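PDB 3N3F: collagen alpha-1(XV) chain, which probably drives the association of three collagen XV chains, through a compact domain that trimerises and is shared by the multiplexin collagens. Local coordinates for residues Ser7-Asp10 with Asp11-Gln14; Leu13-Ala16 with His17-Ile20; Ile25-Asp29 with Ser30-Phe34. All coordinates share one frame; numbering follows the deposited sequence.

Contact 1: Ser7-Asp10 with Asp11-Gln14; sequences SNMD and DMLQ
Met9 O takes the shortest hydrogen bond between Ser7-Asp10 and Asp11-Gln14, from Leu13 N at 2.8 Å, the N-H pointing almost straight at it (160°). It belongs to the i to i+4 ladder of the short helix 9-13. One step earlier Met12 N bonds to Asn8 O at 3.2 Å, so the N-cap residue Asn8 lends its carbonyl to the first rung. One step later Gln14 N reaches Asp10 O, also at 3.2 Å but more bent (141°).

Two side-chain contacts run along the helix, from Met9 to Met12 three residues on and to Leu13 four on. The CG of Met9 lies 4.1 Å from Met12 CE and equally 4.1 Å from Leu13 CG, so one methylene touches both the methyl end of one neighbour and the branch point of the other. Leu13 has CG beside its backbone N (chi1 -67°), which turns that branch back over the first turn and sets it 3.3 Å from Met9 O. Its CD1 comes to 3.9 Å from Asp10 OD1. Replacing Leu13 by an alanine would probably open a gap beside Met9 and strip Trp41, and Pro53 of the second subunit, of an apolar partner.

Asp11 directs its carboxylate away from this apolar group, and its OD1 forms a salt bridge with Lys15. Within the beta-alpha-beta unit that runs from strand 3-6 to strand 23-27, the helix lies over the sheet: Met12, which is buried, meets Phe6, Ile25, Phe34 and Trp41, while Met9 rests on Leu27 and Phe34.

Contact 2: Leu13-Ala16 with His17-Ile20; sequences LQKA and HLVI
Lys15 O and Leu18 N close a reverse turn with a 3.1 Å hydrogen bond, the CA atoms of the two residues 5.4 Å apart. The backbone angles of Ala16 and His17, at its two corner positions, make it a type I beta turn. It lies in the connection that leads from helix 9-13 to strand 23-27, the return arm of a beta-alpha-beta crossover. The N-H is well aimed, but the donor stands above the carbonyl plane of Lys15, 62° out of it.

The main side-chain contact joins the two ends of the turn. Leu18 sends CD1 against the aliphatic part of Lys15, at 3.8 Å from CD and just as close to CB and CG, so that one methyl touches three successive methylenes, the two side chains crossing at a slant. Lys15 has CG beside its backbone N (chi1 -64°) and then runs out extended until chi4 bends it. Its ammonium group leads away from the turn to a salt bridge with Asp11 OD1, which ties this loop back to the preceding helix, while Phe6 of strand 3-6 also touches the Lys15 side chain.

At the corner His17 is exposed, with CB 3.6 Å from Ala16 C and its ring set obliquely to that carbon. Ala16, by contrast, is buried, its side chain packed on Trp41 and on Ile52 of the second subunit. Val19, buried too, brings CG2 to 3.8 Å from Lys15 O and touches Phe6. Ala16 O and Val19 O, two acceptors, come within 3.2 Å of each other, and Ala16 O accepts a hydrogen bond from Arg36 NH2.

Contact 3: Ile25-Asp29 with Ser30-Phe34; sequences IYLRD and STEFF
A beta hairpin joins strand 23-27 to strand 32-37, its turn closed by a G1 beta bulge in which Thr31 and Glu32 both face Leu27. Ile25 and Phe34 form a hydrogen-bonded pair, Ile25 N to Phe34 O and Phe34 N to Ile25 O both 2.7 Å, and Leu27 N meets Glu32 O at 2.8 Å. At the bulge Leu27 O receives two weak bonds, from Thr31 N and Glu32 N; Thr31 takes the left-handed conformation of its first residue.

On one face Leu27 CD1 lies 3.4 Å from Phe34 CE2, oblique to the ring. On the other, Tyr26 CB sits over a face of the Phe33 ring, 3.9 Å from its centroid, while Tyr26 CD1 nears Phe33 CE2 (3.4 Å), the ring planes 32° apart. Tyr26 holds CG anti to the backbone N (chi1 178°), which lays its ring beside Thr31. Ser30 OG bonds to Glu32 OE1 at 3.1 Å, and the other oxygen of Glu32 salt-bridges Lys43.

The chemistry implies two tasks: Ile25, Leu27 and Phe34 pack under helix 9-13, whereas Tyr26 OH is hydrogen-bonded to Glu21 of the third subunit and the Phe33 ring meets Phe24 of that subunit.

In the fold
Contact 3 is the buried one, close to the centre of the chain, whereas contact 1 lies on the surface and contact 2 is partly buried. Contacts 1 and 2 run on from each other, sharing Leu13 and Gln14, and together they carry the chain from helix to loop; contact 3 follows as a separate hairpin. Helix and hairpin meet where Met9 CE packs 3.4 Å from Phe34 CZ and Ser7 O probably bonds to Asp29 N, while contact 2 reaches the hairpin through Val19 and Ile25. Regular helical bonds hold contact 1, a single turn bond contact 2, and cross-strand bonds with aromatic packing contact 3, the contact most engaged with another subunit.

Contact 1: Ser7-Asp10 with Asp11-Gln14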
# COMPACT_ATOMS: atom_id res chain seq x y z
N SER A 7 -15.93 7.97 -2.53
CA SER A 7 -16.13 8.38 -3.91
C SER A 7 -14.97 9.27 -4.34
O SER A 7 -14.37 9.06 -5.39
CB SER A 7 -17.45 9.15 -4.06
OG SER A 7 -18.57 8.31 -3.85
N ASN A 8 -14.64 10.24 -3.49
CA ASN A 8 -13.56 11.17 -3.77
C ASN A 8 -12.87 11.67 -2.50
O ASN A 8 -13.24 11.29 -1.39
CB ASN A 8 -14.11 12.36 -4.55
CG ASN A 8 -15.41 12.88 -3.98
OD1 ASN A 8 -16.42 12.95 -4.68
ND2 ASN A 8 -15.39 13.24 -2.70
N MET A 9 -11.87 12.53 -2.68
CA MET A 9 -11.09 13.04 -1.57
C MET A 9 -11.92 13.78 -0.52
O MET A 9 -11.72 13.58 0.67
CB MET A 9 -9.98 13.97 -2.06
CG MET A 9 -9.01 14.36 -0.97
SD MET A 9 -7.77 15.55 -1.50
CE MET A 9 -6.87 14.59 -2.67
N ASP A 10 -12.84 14.63 -0.96
CA ASP A 10 -13.65 15.38 -0.01
C ASP A 10 -14.50 14.49 0.89
O ASP A 10 -14.65 14.77 2.08
CB ASP A 10 -14.52 16.39 -0.76
CG ASP A 10 -13.69 17.54 -1.30
OD1 ASP A 10 -13.01 18.20 -0.49
OD2 ASP A 10 -13.72 17.78 -2.53
N ASP A 11 -15.04 13.42 0.32
CA ASP A 11 -15.84 12.48 1.11
C ASP A 11 -14.91 11.86 2.16
O ASP A 11 -15.28 11.70 3.32
CB ASP A 11 -16.42 11.40 0.19
CG ASP A 11 -17.48 10.57 0.88
OD1 ASP A 11 -18.41 11.16 1.48
OD2 ASP A 11 -17.41 9.32 0.80
N MET A 12 -13.68 11.55 1.76
CA MET A 12 -12.70 10.98 2.68
C MET A 12 -12.36 11.98 3.80
O MET A 12 -12.33 11.61 4.97
CB MET A 12 -11.42 10.62 1.91
CG MET A 12 -10.26 10.19 2.80
SD MET A 12 -8.69 10.03 1.90
CE MET A 12 -8.06 11.69 1.98
N LEU A 13 -12.11 13.23 3.43
CA LEU A 13 -11.76 14.28 4.38
C LEU A 13 -12.80 14.52 5.47
O LEU A 13 -12.46 14.91 6.59
CB LEU A 13 -11.50 15.60 3.64
CG LEU A 13 -10.28 15.70 2.72
CD1 LEU A 13 -10.28 17.05 2.01
CD2 LEU A 13 -9.00 15.52 3.52
N GLN A 14 -14.08 14.31 5.17
CA GLN A 14 -15.11 14.53 6.17
C GLN A 14 -15.44 13.30 7.02
O GLN A 14 -16.25 13.37 7.95
CB GLN A 14 -16.38 15.07 5.51
CG GLN A 14 -17.00 14.15 4.47
CD GLN A 14 -18.16 14.81 3.74
OE1 GLN A 14 -18.86 14.16 2.96
NE2 GLN A 14 -18.36 16.10 3.98

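Contact 2: Leu13-Ala16 with His17-Ile20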
# COMPACT_ATOMS: atom_id res chain seq x y z
N LEU A 13 -12.11 13.23 3.43
CA LEU A 13 -11.76 14.28 4.38
C LEU A 13 -12.80 14.52 5.47
O LEU A 13 -12.46 14.91 6.59
CB LEU A 13 -11.50 15.60 3.64
CG LEU A 13 -10.28 15.70 2.72
CD1 LEU A 13 -10.28 17.05 2.01
CD2 LEU A 13 -9.00 15.52 3.52
N GLN A 14 -14.08 14.31 5.17
CA GLN A 14 -15.11 14.53 6.17
C GLN A 14 -15.44 13.30 7.02
O GLN A 14 -16.25 13.37 7.95
CB GLN A 14 -16.38 15.07 5.51
CG GLN A 14 -17.00 14.15 4.47
CD GLN A 14 -18.16 14.81 3.74
OE1 GLN A 14 -18.86 14.16 2.96
NE2 GLN A 14 -18.36 16.10 3.98
N LYS A 15 -14.80 12.18 6.71
CA LYS A 15 -15.04 10.94 7.44
C LYS A 15 -13.77 10.37 8.06
O LYS A 15 -13.55 9.17 8.04
CB LYS A 15 -15.69 9.92 6.50
CG LYS A 15 -17.07 10.35 6.01
CD LYS A 15 -17.63 9.37 5.00
CE LYS A 15 -19.08 9.71 4.66
NZ LYS A 15 -19.23 11.10 4.15
N ALA A 16 -12.96 11.26 8.63
CA ALA A 16 -11.72 10.87 9.27
C ALA A 16 -11.92 9.92 10.44
O ALA A 16 -11.07 9.07 10.72
CB ALA A 16 -10.97 12.12 9.75
N HIS A 17 -13.05 10.05 11.13
CA HIS A 17 -13.32 9.19 12.28
C HIS A 17 -13.94 7.84 11.94
O HIS A 17 -14.18 7.02 12.82
CB HIS A 17 -14.21 9.94 13.28
CG HIS A 17 -13.58 11.19 13.80
ND1 HIS A 17 -12.32 11.22 14.35
CD2 HIS A 17 -14.03 12.47 13.84
CE1 HIS A 17 -12.02 12.45 14.71
NE2 HIS A 17 -13.04 13.23 14.41
N LEU A 18 -14.19 7.61 10.65
CA LEU A 18 -14.75 6.34 10.22
C LEU A 18 -13.62 5.42 9.76
O LEU A 18 -13.84 4.25 9.47
CB LEU A 18 -15.74 6.54 9.07
CG LEU A 18 -17.04 7.29 9.38
CD1 LEU A 18 -17.93 7.30 8.14
CD2 LEU A 18 -17.75 6.61 10.54
N VAL A 19 -12.40 5.95 9.71
CA VAL A 19 -11.25 5.17 9.28
C VAL A 19 -10.19 5.10 10.37
O VAL A 19 -9.72 6.12 10.85
CB VAL A 19 -10.61 5.76 8.01
CG1 VAL A 19 -9.55 4.81 7.47
CG2 VAL A 19 -11.67 6.04 6.96
N ILE A 20 -9.81 3.88 10.73
CA ILE A 20 -8.79 3.68 11.76
C ILE A 20 -7.40 3.93 11.20
O ILE A 20 -7.11 3.59 10.05
CB ILE A 20 -8.83 2.24 12.33
CG1 ILE A 20 -10.20 1.95 12.94
CG2 ILE A 20 -7.74 2.08 13.40
CD1 ILE A 20 -10.53 2.79 14.16

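Contact 3: Ile25-Asp29 with Ser30-Phe34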
# COMPACT_ATOMS: atom_id res chain seq x y z
N ILE A 25 -6.89 3.80 1.97
CA ILE A 25 -8.10 4.43 1.44
C ILE A 25 -8.06 4.60 -0.08
O ILE A 25 -7.21 5.31 -0.62
CB ILE A 25 -8.33 5.82 2.07
CG1 ILE A 25 -8.39 5.69 3.60
CG2 ILE A 25 -9.61 6.43 1.53
CD1 ILE A 25 -8.54 7.02 4.31
N TYR A 26 -9.01 3.97 -0.76
CA TYR A 26 -9.10 4.05 -2.21
C TYR A 26 -10.13 5.09 -2.61
O TYR A 26 -11.23 5.13 -2.06
CB TYR A 26 -9.51 2.68 -2.76
CG TYR A 26 -9.71 2.59 -4.27
CD1 TYR A 26 -8.70 2.97 -5.15
CD2 TYR A 26 -10.87 2.03 -4.80
CE1 TYR A 26 -8.83 2.77 -6.52
CE2 TYR A 26 -11.01 1.83 -6.17
CZ TYR A 26 -9.99 2.19 -7.03
OH TYR A 26 -10.10 1.95 -8.37
N LEU A 27 -9.77 5.96 -3.55
CA LEU A 27 -10.70 6.97 -4.04
C LEU A 27 -11.19 6.48 -5.40
O LEU A 27 -10.44 6.50 -6.37
CB LEU A 27 -10.02 8.33 -4.16
CG LEU A 27 -9.42 8.88 -2.86
CD1 LEU A 27 -9.02 10.33 -3.06
CD2 LEU A 27 -10.44 8.78 -1.72
N ARG A 28 -12.44 6.02 -5.44
CA ARG A 28 -13.03 5.48 -6.65
C ARG A 28 -12.97 6.39 -7.87
O ARG A 28 -12.56 5.96 -8.95
CB ARG A 28 -14.49 5.07 -6.38
CG ARG A 28 -14.65 3.99 -5.32
CD ARG A 28 -16.06 3.40 -5.31
NE ARG A 28 -17.09 4.41 -5.02
CZ ARG A 28 -17.49 4.74 -3.79
NH1 ARG A 28 -16.97 4.15 -2.72
NH2 ARG A 28 -18.43 5.67 -3.64
N ASP A 29 -13.34 7.65 -7.70
CA ASP A 29 -13.35 8.60 -8.80
C ASP A 29 -11.99 8.86 -9.46
O ASP A 29 -11.90 8.91 -10.69
CB ASP A 29 -13.96 9.93 -8.34
CG ASP A 29 -15.47 9.85 -8.20
OD1 ASP A 29 -15.97 8.86 -7.62
OD2 ASP A 29 -16.16 10.78 -8.67
N SER A 30 -10.95 9.03 -8.66
CA SER A 30 -9.62 9.30 -9.21
C SER A 30 -8.69 8.09 -9.20
O SER A 30 -7.54 8.17 -9.64
CB SER A 30 -8.98 10.45 -8.42
OG SER A 30 -8.89 10.13 -7.04
N THR A 31 -9.19 6.96 -8.71
CA THR A 31 -8.41 5.73 -8.62
C THR A 31 -7.06 6.01 -7.95
O THR A 31 -6.01 5.59 -8.43
CB THR A 31 -8.17 5.07 -10.01
OG1 THR A 31 -7.29 5.87 -10.80
CG2 THR A 31 -9.50 4.91 -10.74
N GLU A 32 -7.12 6.74 -6.84
CA GLU A 32 -5.93 7.07 -6.08
C GLU A 32 -6.00 6.40 -4.72
O GLU A 32 -7.06 5.91 -4.31
CB GLU A 32 -5.80 8.59 -5.89
CG GLU A 32 -5.59 9.34 -7.19
CD GLU A 32 -5.34 10.82 -6.97
OE1 GLU A 32 -6.20 11.49 -6.34
OE2 GLU A 32 -4.29 11.32 -7.43
N PHE A 33 -4.88 6.37 -4.02
CA PHE A 33 -4.83 5.74 -2.71
C PHE A 33 -4.21 6.65 -1.67
O PHE A 33 -3.25 7.37 -1.93
CB PHE A 33 -4.04 4.44 -2.79
CG PHE A 33 -4.88 3.20 -2.67
CD1 PHE A 33 -5.25 2.71 -1.42
CD2 PHE A 33 -5.31 2.52 -3.81
CE1 PHE A 33 -6.03 1.56 -1.30
CE2 PHE A 33 -6.08 1.36 -3.70
CZ PHE A 33 -6.44 0.88 -2.45
N PHE A 34 -4.79 6.60 -0.47
CA PHE A 34 -4.32 7.38 0.67
C PHE A 34 -4.20 6.41 1.83
O PHE A 34 -4.70 5.29 1.76
CB PHE A 34 -5.32 8.48 1.03
CG PHE A 34 -5.25 9.68 0.14
CD1 PHE A 34 -4.47 10.77 0.50
CD2 PHE A 34 -5.94 9.71 -1.06
CE1 PHE A 34 -4.39 11.89 -0.33
CE2 PHE A 34 -5.87 10.82 -1.90
CZ PHE A 34 -5.09 11.91 -1.53